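Minor capsid protein VP1 (Human bocavirus 3, PDB 5US7) assembles in sixty copies into the T=1 icosahedral shell of the virus, each subunit built on the parvovirus jelly-roll barrel. Local coordinates at residues W356-A361 with I520-W525; Y97-Q102 with P172-V177; K74-I79 with Q88-T93. All coordinates share one frame; numbering follows the deposited sequence.

In the fold
The three contacts lie in series along the chain, around the jelly-roll barrel, and each also touches a second subunit. Contact 3 closes first, within the connection between strands 54-65 and 96-98, and its segment 88-93 leads almost directly into segment 97-102 of contact 2; the centres of these two lie about 21 Å apart. Contacts 1 and 2 are neighbours in space, with centres about 16 Å apart, and they touch directly: Trp356 CD2 lies 3.7 Å from Trp173 CZ3, and Pro360 packs against Glu175. Contacts 1 and 3 do not touch, their nearest atoms being about 18 Å apart. All three contacts thus combine packing within the chain with contact to a second subunit.

Contact 1: W356-A361 with I520-W525; sequences WYQTPA and IQPTTW
Trp356 and Trp525 meet obliquely, CH2 of the first lying 3.7 Å from NE1 of the second and 3.8 Å from its CZ2. The two side chains cross at about a right angle. Their ring planes are inclined at 62°, with the six-membered ring of Trp356 5.8 Å, centroid to centroid, from the five-membered ring of Trp525. Trp356 gets there with CG between its own backbone N and carbonyl carbon (chi1 65°), while Trp525 NE1 gives a weak hydrogen bond to Ile370 O. The indole of Trp356 also meets that of Trp173.

Further along, Gln358 crosses Gln521, and their amide planes are almost parallel, 19° apart. CG of Gln358 lies 4.0 Å from CB of Gln521, so the aliphatic parts pack together. The Gln358 side chain crosses Pro522 at about a right angle, its CD 4.1 Å from Pro522 CG. Thr359 slides past Gln521 in the opposite direction, methyl to methylene, with CG2 of Thr359 3.6 Å from CG of Gln521. The Thr359 hydroxyl is turned to its own chain, OG1 donating to Tyr357 O at 3.2 Å from above the carbonyl plane, while the Thr359 carbonyl takes a hydrogen bond from Arg284 of a second subunit.

The contact joins the long connection between strands 236-248 and 445-449 of the jelly roll to the C-terminal tail after strand 466-482. Indole carbons, a proline ring, a methyl and glutamine methylenes supply much of the touching, consistent with a junction in which van der Waals packing matters and most of the touching residues are buried.

Contact 2: Y97-Q102 with P172-V177; sequences YFNFNQ and PWDEDV
Asn99 and Val177 bring their backbones together, CA to CA 4.9 Å, close to strand 96-98 of the jelly-roll barrel; Asn99 O receives a CA-H...O contact from Val177 CA at 3.4 Å. The partner segment, 172-177, lies in the loop between strands 156-160 and 185-190, so a barrel strand is tied here to one of the long loops typical of parvovirus capsid proteins.

The polar centre is the carboxylate of Asp176, held by both its oxygens. Asn99 ND2 donates to Asp176 OD1 at 2.8 Å, nearly straight (164°), on the syn side but 26° out of the carboxylate plane. Asn99 reaches it with CG anti to its backbone N (chi1 -171°). Tyr97 serves the other oxygen: its OH makes a weak hydrogen bond to Asp176 OD2, 2.8 Å long, with ring and carboxylate planes nearly perpendicular. The two donors would be expected to favour the charged form of this buried acid, while the nearby carboxylate of Asp174 may oppose it. Asp174 points its carboxylate tip to tip at the Asn99 amide.

Val177 packs among polar groups of the first segment. Val264 of a second subunit packs on both Tyr97 and Asp176. The extended side chain of Gln102 crosses Val177, placing OE1 of Gln102 3.4 Å from Val177 CB.

Contact 3: K74-I79 with Q88-T93; sequences KTESII and QRCVST
The carbonyl oxygen of Arg89 is gripped by two successive backbone N-H groups: Ser77 N donates at 3.0 Å, in the carbonyl plane and on a lone pair, and Glu76 N adds a weak bond at 3.3 Å. One residue on, Ile78 N reaches Gln88 O at 3.1 Å, with its donor tilted 28° from that carbonyl's plane. All three donors belong to 74-79 and all acceptors to 88-93. The touching parts run in nearly opposite directions, 154° apart, and only eight residues separate them, so the chain turns back on itself and closes a loop without regular strand pairing.

Side-chain contacts accompany these bonds. Thr75 crosses Val91, methyl to methyl, its CG2 3.5 Å from Val91 CG1. The threonine turns that methyl beside its own backbone N, anti to the carbonyl carbon, while its hydroxyl makes a weak hydrogen bond to Asp514 O of a third subunit. The Ile78 side chain runs past Gln88 O, and its CD1 ends 3.8 Å from Cys90 CB, an apolar touch next to the backbone bonds. Ser77 OG stands 3.8 Å from Arg89 CB. The Glu76 chain bends at chi2 (84°) and folds back across 90-92, but the modelled position of its carboxylate against Ser92 is doubtful.

Pro262 of a second subunit packs on Ile78 and Cys90, and Ile507 of the third on Ser77 and Arg89, so the loop contacts two neighbouring subunits. Both segments belong to the connection from strand 54-65 to strand 96-98. Where 88-93 nears strand 96-98, Thr93 bonds through its hydroxyl to Tyr191 O and through its carbonyl to Gln190 NE2, bringing the loop up against the end of strand 185-190.

Contact 1: W356-A361 with I520-W525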
loop_
_atom_site.group_PDB
_atom_site.type_symbol
_atom_site.label_atom_id
_atom_site.label_comp_id
_atom_site.label_asym_id
_atom_site.label_seq_id
_atom_site.Cartn_x
_atom_site.Cartn_y
_atom_site.Cartn_z
ATOM N N TRP A 356 -58.029 -100.153 11.975
ATOM C CA TRP A 356 -58.388 -99.349 13.135
ATOM C C TRP A 356 -59.895 -99.152 13.158
ATOM O O TRP A 356 -60.583 -99.392 12.167
ATOM C CB TRP A 356 -57.660 -98.009 13.130
ATOM C CG TRP A 356 -58.030 -97.130 12.005
ATOM C CD1 TRP A 356 -58.956 -96.140 12.020
ATOM C CD2 TRP A 356 -57.496 -97.159 10.683
ATOM N NE1 TRP A 356 -59.028 -95.541 10.794
ATOM C CE2 TRP A 356 -58.140 -96.152 9.954
ATOM C CE3 TRP A 356 -56.532 -97.939 10.046
ATOM C CZ2 TRP A 356 -57.854 -95.902 8.623
ATOM C CZ3 TRP A 356 -56.250 -97.692 8.730
ATOM C CH2 TRP A 356 -56.908 -96.683 8.029
ATOM N N TYR A 357 -60.413 -98.724 14.310
ATOM C CA TYR A 357 -61.855 -98.659 14.501
ATOM C C TYR A 357 -62.504 -97.313 14.225
ATOM O O TYR A 357 -63.736 -97.246 14.233
ATOM C CB TYR A 357 -62.236 -99.099 15.908
ATOM C CG TYR A 357 -62.210 -100.579 16.036
ATOM C CD1 TYR A 357 -63.251 -101.331 15.543
ATOM C CD2 TYR A 357 -61.168 -101.228 16.652
ATOM C CE1 TYR A 357 -63.248 -102.681 15.633
ATOM C CE2 TYR A 357 -61.164 -102.588 16.759
ATOM C CZ TYR A 357 -62.209 -103.310 16.251
ATOM O OH TYR A 357 -62.218 -104.676 16.350
ATOM N N GLN A 358 -61.743 -96.241 14.033
ATOM C CA GLN A 358 -62.329 -94.989 13.561
ATOM C C GLN A 358 -63.259 -94.345 14.589
ATOM O O GLN A 358 -63.564 -93.154 14.493
ATOM C CB GLN A 358 -63.083 -95.240 12.248
ATOM C CG GLN A 358 -63.684 -94.027 11.593
ATOM C CD GLN A 358 -62.635 -93.053 11.145
ATOM O OE1 GLN A 358 -62.380 -92.052 11.806
ATOM N NE2 GLN A 358 -62.006 -93.344 10.018
ATOM N N THR A 359 -63.679 -95.097 15.598
ATOM C CA THR A 359 -64.573 -94.610 16.633
ATOM C C THR A 359 -64.145 -95.182 17.972
ATOM O O THR A 359 -63.725 -96.341 18.050
ATOM C CB THR A 359 -66.035 -95.006 16.375
ATOM O OG1 THR A 359 -66.128 -96.430 16.240
ATOM C CG2 THR A 359 -66.566 -94.340 15.126
ATOM N N PRO A 360 -64.248 -94.397 19.044
ATOM C CA PRO A 360 -63.918 -94.931 20.368
ATOM C C PRO A 360 -64.910 -95.956 20.870
ATOM O O PRO A 360 -64.568 -96.729 21.772
ATOM C CB PRO A 360 -63.915 -93.683 21.255
ATOM C CG PRO A 360 -63.644 -92.562 20.312
ATOM C CD PRO A 360 -64.379 -92.934 19.065
ATOM N N ALA A 361 -66.120 -96.002 20.322
ATOM C CA ALA A 361 -67.150 -96.904 20.817
ATOM C C ALA A 361 -67.121 -98.186 19.999
ATOM O O ALA A 361 -67.535 -98.200 18.836
ATOM C CB ALA A 361 -68.523 -96.243 20.744
ATOM N N ILE A 520 -71.095 -88.681 11.036
ATOM C CA ILE A 520 -71.155 -89.945 10.323
ATOM C C ILE A 520 -69.744 -90.342 9.916
ATOM O O ILE A 520 -68.978 -89.525 9.394
ATOM C CB ILE A 520 -72.103 -89.820 9.126
ATOM C CG1 ILE A 520 -73.490 -89.444 9.620
ATOM C CG2 ILE A 520 -72.162 -91.113 8.346
ATOM C CD1 ILE A 520 -74.389 -88.953 8.551
ATOM N N GLN A 521 -69.381 -91.523 10.216
ATOM C CA GLN A 521 -67.984 -91.832 9.968
ATOM C C GLN A 521 -67.794 -92.451 8.591
ATOM O O GLN A 521 -68.707 -93.084 8.057
ATOM C CB GLN A 521 -67.462 -92.790 11.027
ATOM C CG GLN A 521 -67.446 -92.211 12.416
ATOM C CD GLN A 521 -66.590 -90.977 12.521
ATOM O OE1 GLN A 521 -65.544 -90.876 11.892
ATOM N NE2 GLN A 521 -67.023 -90.033 13.336
ATOM N N PRO A 522 -66.616 -92.279 7.995
ATOM C CA PRO A 522 -66.286 -93.048 6.791
ATOM C C PRO A 522 -66.231 -94.530 7.112
ATOM O O PRO A 522 -65.575 -94.945 8.067
ATOM C CB PRO A 522 -64.917 -92.500 6.387
ATOM C CG PRO A 522 -64.360 -91.954 7.639
ATOM C CD PRO A 522 -65.518 -91.387 8.385
ATOM N N THR A 523 -66.928 -95.330 6.311
ATOM C CA THR A 523 -67.048 -96.745 6.639
ATOM C C THR A 523 -65.820 -97.536 6.220
ATOM O O THR A 523 -65.365 -98.412 6.960
ATOM C CB THR A 523 -68.294 -97.337 5.991
ATOM O OG1 THR A 523 -68.215 -97.177 4.571
ATOM C CG2 THR A 523 -69.531 -96.642 6.507
ATOM N N THR A 524 -65.276 -97.262 5.040
ATOM C CA THR A 524 -64.210 -98.085 4.498
ATOM C C THR A 524 -63.181 -97.189 3.828
ATOM O O THR A 524 -63.198 -95.967 3.969
ATOM C CB THR A 524 -64.754 -99.109 3.493
ATOM O OG1 THR A 524 -65.417 -98.418 2.427
ATOM C CG2 THR A 524 -65.724 -100.085 4.153
ATOM N N TRP A 525 -62.246 -97.832 3.148
ATOM C CA TRP A 525 -61.450 -97.251 2.081
ATOM C C TRP A 525 -62.349 -97.199 0.842
ATOM O O TRP A 525 -63.303 -97.971 0.758
ATOM C CB TRP A 525 -60.226 -98.127 1.853
ATOM C CG TRP A 525 -59.259 -98.046 2.955
ATOM C CD1 TRP A 525 -59.443 -98.497 4.213
ATOM C CD2 TRP A 525 -57.893 -97.640 2.869
ATOM N NE1 TRP A 525 -58.314 -98.300 4.958
ATOM C CE2 TRP A 525 -57.340 -97.786 4.146
ATOM C CE3 TRP A 525 -57.092 -97.139 1.845
ATOM C CZ2 TRP A 525 -56.031 -97.449 4.431
ATOM C CZ3 TRP A 525 -55.795 -96.806 2.134
ATOM C CH2 TRP A 525 -55.275 -96.955 3.413
#

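Contact 2: Y97-Q102 with P172-V177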
loop_
_atom_site.group_PDB
_atom_site.type_symbol
_atom_site.label_atom_id
_atom_site.label_comp_id
_atom_site.label_asym_id
_atom_site.label_seq_id
_atom_site.Cartn_x
_atom_site.Cartn_y
_atom_site.Cartn_z
ATOM N N TYR A 97 -52.166 -84.154 29.166
ATOM C CA TYR A 97 -51.361 -83.655 28.065
ATOM C C TYR A 97 -52.210 -83.486 26.816
ATOM O O TYR A 97 -53.262 -84.105 26.661
ATOM C CB TYR A 97 -50.174 -84.579 27.798
ATOM C CG TYR A 97 -50.561 -85.954 27.351
ATOM C CD1 TYR A 97 -50.613 -86.269 26.011
ATOM C CD2 TYR A 97 -50.900 -86.927 28.263
ATOM C CE1 TYR A 97 -50.972 -87.509 25.598
ATOM C CE2 TYR A 97 -51.263 -88.173 27.856
ATOM C CZ TYR A 97 -51.297 -88.458 26.522
ATOM O OH TYR A 97 -51.660 -89.711 26.104
ATOM N N PHE A 98 -51.734 -82.619 25.932
ATOM C CA PHE A 98 -52.352 -82.367 24.641
ATOM C C PHE A 98 -51.657 -83.215 23.591
ATOM O O PHE A 98 -50.427 -83.205 23.500
ATOM C CB PHE A 98 -52.230 -80.897 24.252
ATOM C CG PHE A 98 -52.845 -79.950 25.223
ATOM C CD1 PHE A 98 -54.190 -79.666 25.180
ATOM C CD2 PHE A 98 -52.067 -79.313 26.161
ATOM C CE1 PHE A 98 -54.744 -78.787 26.065
ATOM C CE2 PHE A 98 -52.622 -78.430 27.046
ATOM C CZ PHE A 98 -53.962 -78.166 26.995
ATOM N N ASN A 99 -52.436 -83.926 22.785
ATOM C CA ASN A 99 -51.902 -84.748 21.707
ATOM C C ASN A 99 -52.447 -84.230 20.385
ATOM O O ASN A 99 -53.628 -84.413 20.082
ATOM C CB ASN A 99 -52.270 -86.211 21.915
ATOM C CG ASN A 99 -51.559 -87.123 20.958
ATOM O OD1 ASN A 99 -50.472 -86.812 20.485
ATOM N ND2 ASN A 99 -52.161 -88.266 20.675
ATOM N N PHE A 100 -51.582 -83.608 19.593
ATOM C CA PHE A 100 -51.961 -83.022 18.318
ATOM C C PHE A 100 -51.689 -83.933 17.138
ATOM O O PHE A 100 -51.819 -83.494 15.996
ATOM C CB PHE A 100 -51.245 -81.696 18.105
ATOM C CG PHE A 100 -51.623 -80.655 19.089
ATOM C CD1 PHE A 100 -52.797 -79.956 18.945
ATOM C CD2 PHE A 100 -50.805 -80.363 20.151
ATOM C CE1 PHE A 100 -53.152 -78.996 19.848
ATOM C CE2 PHE A 100 -51.153 -79.401 21.053
ATOM C CZ PHE A 100 -52.329 -78.717 20.902
ATOM N N ASN A 101 -51.294 -85.175 17.374
ATOM C CA ASN A 101 -50.711 -85.991 16.318
ATOM C C ASN A 101 -51.817 -86.776 15.631
ATOM O O ASN A 101 -52.232 -87.832 16.105
ATOM C CB ASN A 101 -49.667 -86.913 16.929
ATOM C CG ASN A 101 -48.879 -87.652 15.911
ATOM O OD1 ASN A 101 -48.675 -87.172 14.812
ATOM N ND2 ASN A 101 -48.414 -88.835 16.271
ATOM N N GLN A 102 -52.233 -86.279 14.468
ATOM C CA GLN A 102 -53.124 -86.934 13.520
ATOM C C GLN A 102 -53.431 -85.927 12.425
ATOM O O GLN A 102 -53.364 -84.723 12.669
ATOM C CB GLN A 102 -54.406 -87.399 14.194
ATOM C CG GLN A 102 -55.326 -88.176 13.318
ATOM C CD GLN A 102 -56.491 -88.704 14.085
ATOM O OE1 GLN A 102 -56.529 -88.607 15.304
ATOM N NE2 GLN A 102 -57.471 -89.238 13.380
ATOM N N PRO A 172 -48.119 -93.174 18.435
ATOM C CA PRO A 172 -49.108 -93.086 17.362
ATOM C C PRO A 172 -50.328 -93.945 17.632
ATOM O O PRO A 172 -50.326 -94.839 18.477
ATOM C CB PRO A 172 -48.339 -93.593 16.142
ATOM C CG PRO A 172 -46.940 -93.300 16.457
ATOM C CD PRO A 172 -46.805 -93.571 17.915
ATOM N N TRP A 173 -51.392 -93.632 16.901
ATOM C CA TRP A 173 -52.613 -94.415 16.785
ATOM C C TRP A 173 -53.472 -94.428 18.031
ATOM O O TRP A 173 -54.506 -95.088 18.027
ATOM C CB TRP A 173 -52.347 -95.865 16.376
ATOM C CG TRP A 173 -51.927 -95.950 14.986
ATOM C CD1 TRP A 173 -50.669 -96.112 14.517
ATOM C CD2 TRP A 173 -52.766 -95.792 13.850
ATOM N NE1 TRP A 173 -50.675 -96.112 13.149
ATOM C CE2 TRP A 173 -51.957 -95.909 12.718
ATOM C CE3 TRP A 173 -54.132 -95.575 13.684
ATOM C CZ2 TRP A 173 -52.465 -95.823 11.437
ATOM C CZ3 TRP A 173 -54.632 -95.489 12.420
ATOM C CH2 TRP A 173 -53.807 -95.615 11.311
ATOM N N ASP A 174 -53.078 -93.768 19.106
ATOM C CA ASP A 174 -53.904 -93.775 20.298
ATOM C C ASP A 174 -54.958 -92.680 20.231
ATOM O O ASP A 174 -54.694 -91.570 19.770
ATOM C CB ASP A 174 -53.055 -93.620 21.560
ATOM C CG ASP A 174 -52.258 -92.338 21.580
ATOM O OD1 ASP A 174 -52.204 -91.636 20.551
ATOM O OD2 ASP A 174 -51.687 -92.022 22.641
ATOM N N GLU A 175 -56.160 -93.015 20.677
ATOM C CA GLU A 175 -57.212 -92.040 20.900
ATOM C C GLU A 175 -56.797 -91.121 22.038
ATOM O O GLU A 175 -55.952 -91.487 22.846
ATOM C CB GLU A 175 -58.510 -92.756 21.239
ATOM C CG GLU A 175 -58.991 -93.634 20.117
ATOM C CD GLU A 175 -60.145 -94.514 20.514
ATOM O OE1 GLU A 175 -60.444 -94.597 21.722
ATOM O OE2 GLU A 175 -60.748 -95.133 19.614
ATOM N N ASP A 176 -57.498 -89.985 22.169
ATOM C CA ASP A 176 -57.110 -88.757 22.878
ATOM C C ASP A 176 -56.592 -87.654 21.971
ATOM O O ASP A 176 -56.223 -86.585 22.462
ATOM C CB ASP A 176 -56.026 -88.955 23.957
ATOM C CG ASP A 176 -54.624 -89.223 23.399
ATOM O OD1 ASP A 176 -54.404 -89.166 22.172
ATOM O OD2 ASP A 176 -53.720 -89.504 24.212
ATOM N N VAL A 177 -56.525 -87.884 20.668
ATOM C CA VAL A 177 -55.939 -86.860 19.819
ATOM C C VAL A 177 -56.927 -85.701 19.780
ATOM O O VAL A 177 -58.046 -85.813 20.288
ATOM C CB VAL A 177 -55.635 -87.422 18.418
ATOM C CG1 VAL A 177 -54.888 -86.426 17.562
ATOM C CG2 VAL A 177 -54.840 -88.683 18.535
#

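Contact 3: K74-I79 with Q88-T93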
loop_
_atom_site.group_PDB
_atom_site.type_symbol
_atom_site.label_atom_id
_atom_site.label_comp_id
_atom_site.label_asym_id
_atom_site.label_seq_id
_atom_site.Cartn_x
_atom_site.Cartn_y
_atom_site.Cartn_z
ATOM N N LYS A 74 -48.404 -93.143 42.250
ATOM C CA LYS A 74 -49.018 -94.470 42.186
ATOM C C LYS A 74 -48.561 -95.385 41.050
ATOM O O LYS A 74 -49.275 -95.512 40.053
ATOM C CB LYS A 74 -50.535 -94.325 42.055
ATOM C CG LYS A 74 -51.229 -93.619 43.179
ATOM C CD LYS A 74 -52.691 -93.476 42.833
ATOM C CE LYS A 74 -53.470 -92.824 43.942
ATOM N NZ LYS A 74 -54.890 -92.661 43.545
ATOM N N THR A 75 -47.388 -96.007 41.147
ATOM C CA THR A 75 -47.009 -97.010 40.152
ATOM C C THR A 75 -47.861 -98.265 40.324
ATOM O O THR A 75 -47.777 -98.936 41.356
ATOM C CB THR A 75 -45.537 -97.368 40.296
ATOM O OG1 THR A 75 -45.346 -98.096 41.512
ATOM C CG2 THR A 75 -44.716 -96.115 40.381
ATOM N N GLU A 76 -48.607 -98.639 39.279
ATOM C CA GLU A 76 -49.752 -99.534 39.447
ATOM C C GLU A 76 -49.382 -101.010 39.520
ATOM O O GLU A 76 -49.925 -101.738 40.359
ATOM C CB GLU A 76 -50.751 -99.331 38.312
ATOM C CG GLU A 76 -51.407 -97.992 38.338
ATOM C CD GLU A 76 -50.562 -96.940 37.679
ATOM O OE1 GLU A 76 -49.464 -97.271 37.184
ATOM O OE2 GLU A 76 -50.989 -95.776 37.677
ATOM N N SER A 77 -48.487 -101.476 38.645
ATOM C CA SER A 77 -48.386 -102.908 38.365
ATOM C C SER A 77 -49.729 -103.400 37.843
ATOM O O SER A 77 -50.496 -104.027 38.578
ATOM C CB SER A 77 -47.937 -103.710 39.588
ATOM O OG SER A 77 -46.614 -103.367 39.959
ATOM N N ILE A 78 -50.028 -103.090 36.582
ATOM C CA ILE A 78 -51.373 -103.193 36.027
ATOM C C ILE A 78 -51.789 -104.645 35.856
ATOM O O ILE A 78 -52.659 -105.143 36.581
ATOM C CB ILE A 78 -51.443 -102.478 34.666
ATOM C CG1 ILE A 78 -51.111 -100.998 34.811
ATOM C CG2 ILE A 78 -52.815 -102.647 34.044
ATOM C CD1 ILE A 78 -50.915 -100.301 33.491
ATOM N N ILE A 79 -51.182 -105.314 34.882
ATOM C CA ILE A 79 -51.468 -106.689 34.471
ATOM C C ILE A 79 -52.856 -106.757 33.838
ATOM O O ILE A 79 -53.791 -106.096 34.308
ATOM C CB ILE A 79 -51.327 -107.660 35.658
ATOM C CG1 ILE A 79 -49.868 -107.741 36.111
ATOM C CG2 ILE A 79 -51.836 -109.041 35.317
ATOM C CD1 ILE A 79 -49.548 -106.890 37.308
ATOM N N GLN A 88 -47.207 -104.908 32.309
ATOM C CA GLN A 88 -46.590 -103.591 32.502
ATOM C C GLN A 88 -47.096 -102.875 33.745
ATOM O O GLN A 88 -48.299 -102.815 34.001
ATOM C CB GLN A 88 -46.844 -102.690 31.292
ATOM C CG GLN A 88 -46.045 -102.997 30.058
ATOM C CD GLN A 88 -46.695 -104.020 29.184
ATOM O OE1 GLN A 88 -47.740 -104.570 29.520
ATOM N NE2 GLN A 88 -46.096 -104.267 28.033
ATOM N N ARG A 89 -46.149 -102.351 34.526
ATOM C CA ARG A 89 -46.475 -101.694 35.786
ATOM C C ARG A 89 -46.883 -100.238 35.596
ATOM O O ARG A 89 -47.743 -99.734 36.327
ATOM C CB ARG A 89 -45.296 -101.807 36.750
ATOM C CG ARG A 89 -44.080 -101.002 36.385
ATOM C CD ARG A 89 -43.070 -101.113 37.497
ATOM N NE ARG A 89 -42.610 -102.488 37.640
ATOM C CZ ARG A 89 -42.004 -102.968 38.718
ATOM N NH1 ARG A 89 -41.787 -102.183 39.760
ATOM N NH2 ARG A 89 -41.620 -104.234 38.753
ATOM N N CYS A 90 -46.276 -99.556 34.636
ATOM C CA CYS A 90 -46.533 -98.145 34.324
ATOM C C CYS A 90 -46.310 -97.276 35.566
ATOM O O CYS A 90 -45.543 -97.649 36.459
ATOM C CB CYS A 90 -47.922 -98.047 33.735
ATOM S SG CYS A 90 -48.446 -96.401 33.253
ATOM N N VAL A 91 -47.070 -96.186 35.669
ATOM C CA VAL A 91 -47.007 -95.132 36.685
ATOM C C VAL A 91 -48.170 -94.215 36.353
ATOM O O VAL A 91 -48.688 -94.239 35.236
ATOM C CB VAL A 91 -45.719 -94.280 36.693
ATOM C CG1 VAL A 91 -44.459 -95.038 37.046
ATOM C CG2 VAL A 91 -45.573 -93.568 35.393
ATOM N N SER A 92 -48.567 -93.373 37.284
ATOM C CA SER A 92 -49.603 -92.401 37.006
ATOM C C SER A 92 -49.121 -91.030 37.424
ATOM O O SER A 92 -48.283 -90.894 38.311
ATOM C CB SER A 92 -50.893 -92.732 37.720
ATOM O OG SER A 92 -51.471 -93.899 37.187
ATOM N N THR A 93 -49.632 -90.015 36.760
ATOM C CA THR A 93 -49.273 -88.674 37.156
ATOM C C THR A 93 -50.538 -87.852 37.308
ATOM O O THR A 93 -51.562 -88.158 36.694
ATOM C CB THR A 93 -48.353 -88.017 36.126
ATOM O OG1 THR A 93 -49.024 -87.959 34.870
ATOM C CG2 THR A 93 -47.103 -88.822 35.954
#